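Long-range contact in glycosyl hydrolase, family 8 (Clostridium perfringens, PDB 3REN), which is an alpha-amylase with an (alpha/alpha)6-barrel fold and so probably hydrolyses alpha-linked glucans such as starch: residues S108-I120 and L146-I160. Residues are numbered along the deposited sequence; the frame is centred on the assembly and turned at random. Where two conformers were deposited one is given.
Sequences SPSSATIDELRII and LLKHAEENETLVDYI. With SO4 (sulfate ion), chain E.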
loop_
_atom_site.group_PDB
_atom_site.type_symbol
_atom_site.label_atom_id
_atom_site.label_comp_id
_atom_site.label_asym_id
_atom_site.label_seq_id
_atom_site.Cartn_x
_atom_site.Cartn_y
_atom_site.Cartn_z
ATOM N N SER A 108 17.674 -3.561 8.259
ATOM C CA SER A 108 17.087 -4.187 9.433
ATOM C C SER A 108 16.971 -5.678 9.187
ATOM O O SER A 108 16.669 -6.092 8.060
ATOM C CB SER A 108 15.702 -3.625 9.708
ATOM O OG SER A 108 15.803 -2.300 10.163
ATOM N N PRO A 109 17.232 -6.499 10.230
ATOM C CA PRO A 109 17.129 -7.955 10.067
ATOM C C PRO A 109 15.692 -8.449 10.025
ATOM O O PRO A 109 15.446 -9.650 9.963
ATOM C CB PRO A 109 17.840 -8.503 11.318
ATOM C CG PRO A 109 17.696 -7.429 12.341
ATOM C CD PRO A 109 17.777 -6.137 11.563
ATOM N N SER A 110 14.729 -7.548 9.997
ATOM C CA SER A 110 13.356 -8.007 9.980
ATOM C C SER A 110 12.624 -7.576 8.710
ATOM O O SER A 110 13.061 -6.630 8.006
ATOM C CB SER A 110 12.653 -7.559 11.255
ATOM O OG SER A 110 12.443 -6.190 11.160
ATOM N N SER A 111 11.530 -8.287 8.443
ATOM C CA SER A 111 10.731 -8.158 7.237
ATOM C C SER A 111 9.220 -8.170 7.584
ATOM O O SER A 111 8.844 -8.766 8.585
ATOM C CB SER A 111 11.013 -9.341 6.328
ATOM O OG SER A 111 12.322 -9.258 5.831
ATOM N N ALA A 112 8.393 -7.551 6.742
ATOM C CA ALA A 112 6.923 -7.601 6.864
ATOM C C ALA A 112 6.373 -8.237 5.579
ATOM O O ALA A 112 6.700 -7.783 4.496
ATOM C CB ALA A 112 6.375 -6.172 7.003
ATOM N N THR A 113 5.519 -9.253 5.699
ATOM C CA THR A 113 4.948 -9.971 4.567
ATOM C C THR A 113 4.340 -9.050 3.495
ATOM O O THR A 113 4.485 -9.287 2.279
ATOM C CB THR A 113 3.947 -10.993 5.101
ATOM O OG1 THR A 113 4.666 -12.023 5.796
ATOM C CG2 THR A 113 3.114 -11.649 4.000
ATOM N N ILE A 114 3.670 -7.983 3.939
ATOM C CA ILE A 114 3.011 -7.099 2.989
ATOM C C ILE A 114 4.031 -6.441 2.059
ATOM O O ILE A 114 3.754 -6.281 0.873
ATOM C CB ILE A 114 2.130 -6.036 3.723
ATOM C CG1 ILE A 114 1.281 -5.244 2.710
ATOM C CG2 ILE A 114 3.033 -5.125 4.599
ATOM C CD1 ILE A 114 0.335 -4.127 3.303
ATOM N N ASP A 115 5.204 -6.057 2.578
ATOM C CA ASP A 115 6.218 -5.460 1.720
ATOM C C ASP A 115 6.772 -6.481 0.710
ATOM O O ASP A 115 7.067 -6.114 -0.441
ATOM C CB ASP A 115 7.418 -4.916 2.494
ATOM C CG ASP A 115 7.062 -3.889 3.527
ATOM O OD1 ASP A 115 6.088 -3.127 3.346
ATOM O OD2 ASP A 115 7.819 -3.826 4.522
ATOM N N GLU A 116 6.949 -7.727 1.148
ATOM C CA GLU A 116 7.464 -8.782 0.279
ATOM C C GLU A 116 6.472 -9.010 -0.844
ATOM O O GLU A 116 6.852 -9.071 -2.000
ATOM C CB GLU A 116 7.675 -10.108 1.041
ATOM C CG GLU A 116 8.392 -9.952 2.382
ATOM C CD GLU A 116 9.759 -9.327 2.179
ATOM O OE1 GLU A 116 10.387 -9.638 1.130
ATOM O OE2 GLU A 116 10.205 -8.542 3.040
ATOM N N LEU A 117 5.186 -9.109 -0.494
ATOM C CA LEU A 117 4.175 -9.403 -1.490
ATOM C C LEU A 117 3.999 -8.221 -2.472
ATOM O O LEU A 117 3.713 -8.460 -3.629
ATOM C CB LEU A 117 2.833 -9.783 -0.840
ATOM C CG LEU A 117 2.800 -11.164 -0.160
ATOM C CD1 LEU A 117 1.581 -11.302 0.763
ATOM C CD2 LEU A 117 2.789 -12.253 -1.190
ATOM N N ARG A 118 4.136 -6.971 -1.999
ATOM C CA ARG A 118 4.035 -5.806 -2.877
ATOM C C ARG A 118 5.147 -5.805 -3.936
ATOM O O ARG A 118 4.917 -5.427 -5.092
ATOM C CB ARG A 118 4.124 -4.514 -2.090
ATOM C CG ARG A 118 3.779 -3.265 -2.901
ATOM C CD ARG A 118 3.973 -1.979 -2.113
ATOM N NE ARG A 118 3.044 -1.829 -0.977
ATOM C CZ ARG A 118 3.354 -2.043 0.304
ATOM N NH1 ARG A 118 4.558 -2.474 0.666
ATOM N NH2 ARG A 118 2.436 -1.844 1.244
ATOM N N ILE A 119 6.350 -6.181 -3.523
ATOM C CA ILE A 119 7.509 -6.303 -4.406
ATOM C C ILE A 119 7.395 -7.467 -5.395
ATOM O O ILE A 119 7.723 -7.323 -6.581
ATOM C CB ILE A 119 8.808 -6.331 -3.561
ATOM C CG1 ILE A 119 9.029 -4.905 -3.022
ATOM C CG2 ILE A 119 10.052 -6.772 -4.451
ATOM C CD1 ILE A 119 10.056 -4.731 -1.933
ATOM N N ILE A 120 6.898 -8.609 -4.928
ATOM C CA ILE A 120 6.630 -9.722 -5.807
ATOM C C ILE A 120 5.630 -9.286 -6.875
ATOM O O ILE A 120 5.826 -9.591 -8.036
ATOM C CB ILE A 120 6.114 -10.946 -5.031
ATOM C CG1 ILE A 120 7.266 -11.632 -4.306
ATOM C CG2 ILE A 120 5.443 -11.952 -5.988
ATOM C CD1 ILE A 120 6.847 -12.222 -2.914
ATOM N N LEU A 146 9.171 -16.589 1.467
ATOM C CA LEU A 146 7.943 -16.351 2.253
ATOM C C LEU A 146 7.349 -17.675 2.685
ATOM O O LEU A 146 6.950 -17.816 3.843
ATOM C CB LEU A 146 6.879 -15.600 1.465
ATOM C CG LEU A 146 6.825 -14.087 1.502
ATOM C CD1 LEU A 146 5.714 -13.634 0.553
ATOM C CD2 LEU A 146 6.651 -13.558 2.930
ATOM N N LEU A 147 7.295 -18.641 1.766
ATOM C CA LEU A 147 6.727 -19.976 2.077
ATOM C C LEU A 147 7.537 -20.732 3.133
ATOM O O LEU A 147 6.965 -21.394 4.010
ATOM C CB LEU A 147 6.609 -20.845 0.832
ATOM C CG LEU A 147 5.479 -20.419 -0.097
ATOM C CD1 LEU A 147 5.545 -21.241 -1.348
ATOM C CD2 LEU A 147 4.097 -20.532 0.550
ATOM N N LYS A 148 8.848 -20.654 2.996
ATOM C CA LYS A 148 9.779 -21.242 3.935
ATOM C C LYS A 148 9.787 -20.589 5.317
ATOM O O LYS A 148 9.999 -21.269 6.321
ATOM C CB LYS A 148 11.195 -21.234 3.352
ATOM C CG LYS A 148 12.249 -21.829 4.271
ATOM N N HIS A 149 9.614 -19.268 5.368
ATOM C CA HIS A 149 9.888 -18.549 6.600
ATOM C C HIS A 149 8.686 -17.906 7.266
ATOM O O HIS A 149 8.760 -17.544 8.450
ATOM C CB HIS A 149 10.947 -17.476 6.380
ATOM C CG HIS A 149 12.278 -18.020 5.975
ATOM N ND1 HIS A 149 12.992 -18.900 6.758
ATOM C CD2 HIS A 149 13.015 -17.831 4.856
ATOM C CE1 HIS A 149 14.124 -19.213 6.148
ATOM N NE2 HIS A 149 14.159 -18.576 4.991
ATOM N N ALA A 150 7.594 -17.747 6.533
ATOM C CA ALA A 150 6.458 -17.010 7.078
ATOM C C ALA A 150 5.164 -17.806 7.094
ATOM O O ALA A 150 4.142 -17.270 7.522
ATOM C CB ALA A 150 6.235 -15.737 6.309
ATOM N N GLU A 151 5.196 -19.052 6.612
ATOM C CA GLU A 151 3.961 -19.808 6.401
ATOM C C GLU A 151 3.692 -20.802 7.539
ATOM O O GLU A 151 4.595 -21.466 8.025
ATOM C CB GLU A 151 3.958 -20.500 5.035
ATOM C CG GLU A 151 2.652 -21.285 4.688
ATOM C CD GLU A 151 2.706 -22.758 5.092
ATOM O OE1 GLU A 151 3.798 -23.239 5.471
ATOM O OE2 GLU A 151 1.659 -23.445 5.073
ATOM N N GLU A 152 2.459 -20.858 7.979
ATOM C CA GLU A 152 2.024 -21.772 8.993
ATOM C C GLU A 152 0.586 -22.184 8.625
ATOM O O GLU A 152 -0.270 -21.363 8.647
ATOM C CB GLU A 152 2.167 -21.055 10.345
ATOM O OE1 GLU A 152 4.067 -22.565 12.037
ATOM O OE2 GLU A 152 2.455 -23.667 12.938
ATOM N N ASN A 153 0.369 -23.447 8.287
ATOM C CA ASN A 153 -0.950 -23.989 7.898
ATOM C C ASN A 153 -1.660 -23.126 6.862
ATOM O O ASN A 153 -2.821 -22.679 7.029
ATOM C CB ASN A 153 -1.829 -24.258 9.118
ATOM C CG ASN A 153 -1.196 -25.261 10.074
ATOM O OD1 ASN A 153 -0.965 -24.942 11.247
ATOM N ND2 ASN A 153 -0.893 -26.484 9.574
ATOM N N GLU A 154 -0.926 -22.899 5.773
ATOM C CA GLU A 154 -1.369 -22.062 4.673
ATOM C C GLU A 154 -1.665 -20.591 5.004
ATOM O O GLU A 154 -2.188 -19.885 4.157
ATOM C CB GLU A 154 -2.533 -22.723 3.942
ATOM C CG GLU A 154 -2.104 -23.962 3.177
ATOM C CD GLU A 154 -3.284 -24.745 2.646
ATOM O OE1 GLU A 154 -3.293 -25.069 1.434
ATOM O OE2 GLU A 154 -4.209 -25.024 3.452
ATOM N N THR A 155 -1.343 -20.149 6.220
ATOM C CA THR A 155 -1.477 -18.738 6.624
ATOM C C THR A 155 -0.077 -18.069 6.662
ATOM O O THR A 155 0.840 -18.607 7.278
ATOM C CB THR A 155 -2.062 -18.632 8.052
ATOM O OG1 THR A 155 -3.356 -19.227 8.084
ATOM C CG2 THR A 155 -2.173 -17.173 8.544
ATOM N N LEU A 156 0.063 -16.914 6.018
ATOM C CA LEU A 156 1.257 -16.073 6.141
ATOM C C LEU A 156 1.142 -15.130 7.346
ATOM O O LEU A 156 0.174 -14.361 7.471
ATOM C CB LEU A 156 1.483 -15.235 4.855
ATOM C CG LEU A 156 1.609 -15.931 3.503
ATOM C CD1 LEU A 156 2.099 -14.948 2.415
ATOM C CD2 LEU A 156 2.608 -17.082 3.655
ATOM N N VAL A 157 2.127 -15.181 8.226
ATOM C CA VAL A 157 2.163 -14.252 9.349
ATOM C C VAL A 157 2.894 -12.987 8.941
ATOM O O VAL A 157 3.675 -13.008 7.950
ATOM C CB VAL A 157 2.805 -14.909 10.608
ATOM C CG1 VAL A 157 2.050 -16.215 10.933
ATOM C CG2 VAL A 157 4.271 -15.186 10.375
ATOM N N ASP A 158 2.651 -11.915 9.702
ATOM C CA ASP A 158 3.077 -10.586 9.346
ATOM C C ASP A 158 4.566 -10.405 9.421
ATOM O O ASP A 158 5.137 -9.730 8.569
ATOM C CB ASP A 158 2.503 -9.529 10.301
ATOM C CG ASP A 158 0.996 -9.330 10.157
ATOM O OD1 ASP A 158 0.358 -9.812 9.172
ATOM O OD2 ASP A 158 0.442 -8.656 11.059
ATOM N N TYR A 159 5.174 -10.902 10.502
ATOM C CA TYR A 159 6.503 -10.422 10.932
ATOM C C TYR A 159 7.490 -11.573 10.854
ATOM O O TYR A 159 7.159 -12.696 11.203
ATOM C CB TYR A 159 6.434 -9.820 12.370
ATOM C CG TYR A 159 7.806 -9.479 12.946
ATOM C CD1 TYR A 159 8.367 -8.221 12.800
ATOM C CD2 TYR A 159 8.564 -10.467 13.568
ATOM C CE1 TYR A 159 9.631 -7.948 13.317
ATOM C CE2 TYR A 159 9.796 -10.220 14.051
ATOM C CZ TYR A 159 10.334 -8.980 13.942
ATOM O OH TYR A 159 11.603 -8.831 14.454
ATOM N N ILE A 160 8.697 -11.300 10.359
ATOM C CA ILE A 160 9.740 -12.345 10.223
ATOM C C ILE A 160 11.079 -11.665 10.524
ATOM O O ILE A 160 11.346 -10.575 10.005
ATOM C CB ILE A 160 9.855 -12.988 8.803
ATOM C CG1 ILE A 160 8.509 -13.453 8.219
ATOM C CG2 ILE A 160 10.891 -14.159 8.799
ATOM C CD1 ILE A 160 7.779 -12.365 7.316
HETATM S S SO4 E . 15.113 -2.352 13.228
HETATM O O1 SO4 E . 15.328 -1.625 14.470
HETATM O O2 SO4 E . 14.280 -3.534 13.418
HETATM O O3 SO4 E . 14.451 -1.467 12.283
HETATM O O4 SO4 E . 16.429 -2.757 12.748
HETATM O O HOH W 1 13.387 -11.260 7.683
#
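The hydroxyl OG1 of T113 donates to the carbonyl O of V157 at 2.6 Å, while the backbone N of the same threonine reaches O of D158 at 2.9 Å, nearly straight at 163°; the first turn of helix 113-130 is thus tied twice to consecutive carbonyls. A chi1 of -69° sets OG1 anti to the carbonyl carbon, where it meets V157 O, and sends CG2 anti to the backbone N, against CD1 of L156, the two side chains crossing at about a right angle. OG1 also lies 3.5 Å from CD1 of I160. Just before the helix, S111 and I160 form an antiparallel hydrogen-bonded pair: S111 N to I160 O is 2.8 Å, and I160 N returns to S111 O at 3.1 Å. A water donates to S111 OG, which is also hydrogen-bonded to the carbonyl of I98, and weakly to I160 O. On the face carrying A112 and Y159, the Y159 ring reaches obliquely over CB of S110. L146 is a knob among T113, E116, L117 and I120, its CD1 3.7 Å from CD2 of L117. Strand 155-160, broken at V157-D158, lies between 111-112 and 151-152, beside the antiparallel barrel helices 113-130 and 133-150, with M179 of helix 176-185 packing on L117 and L156.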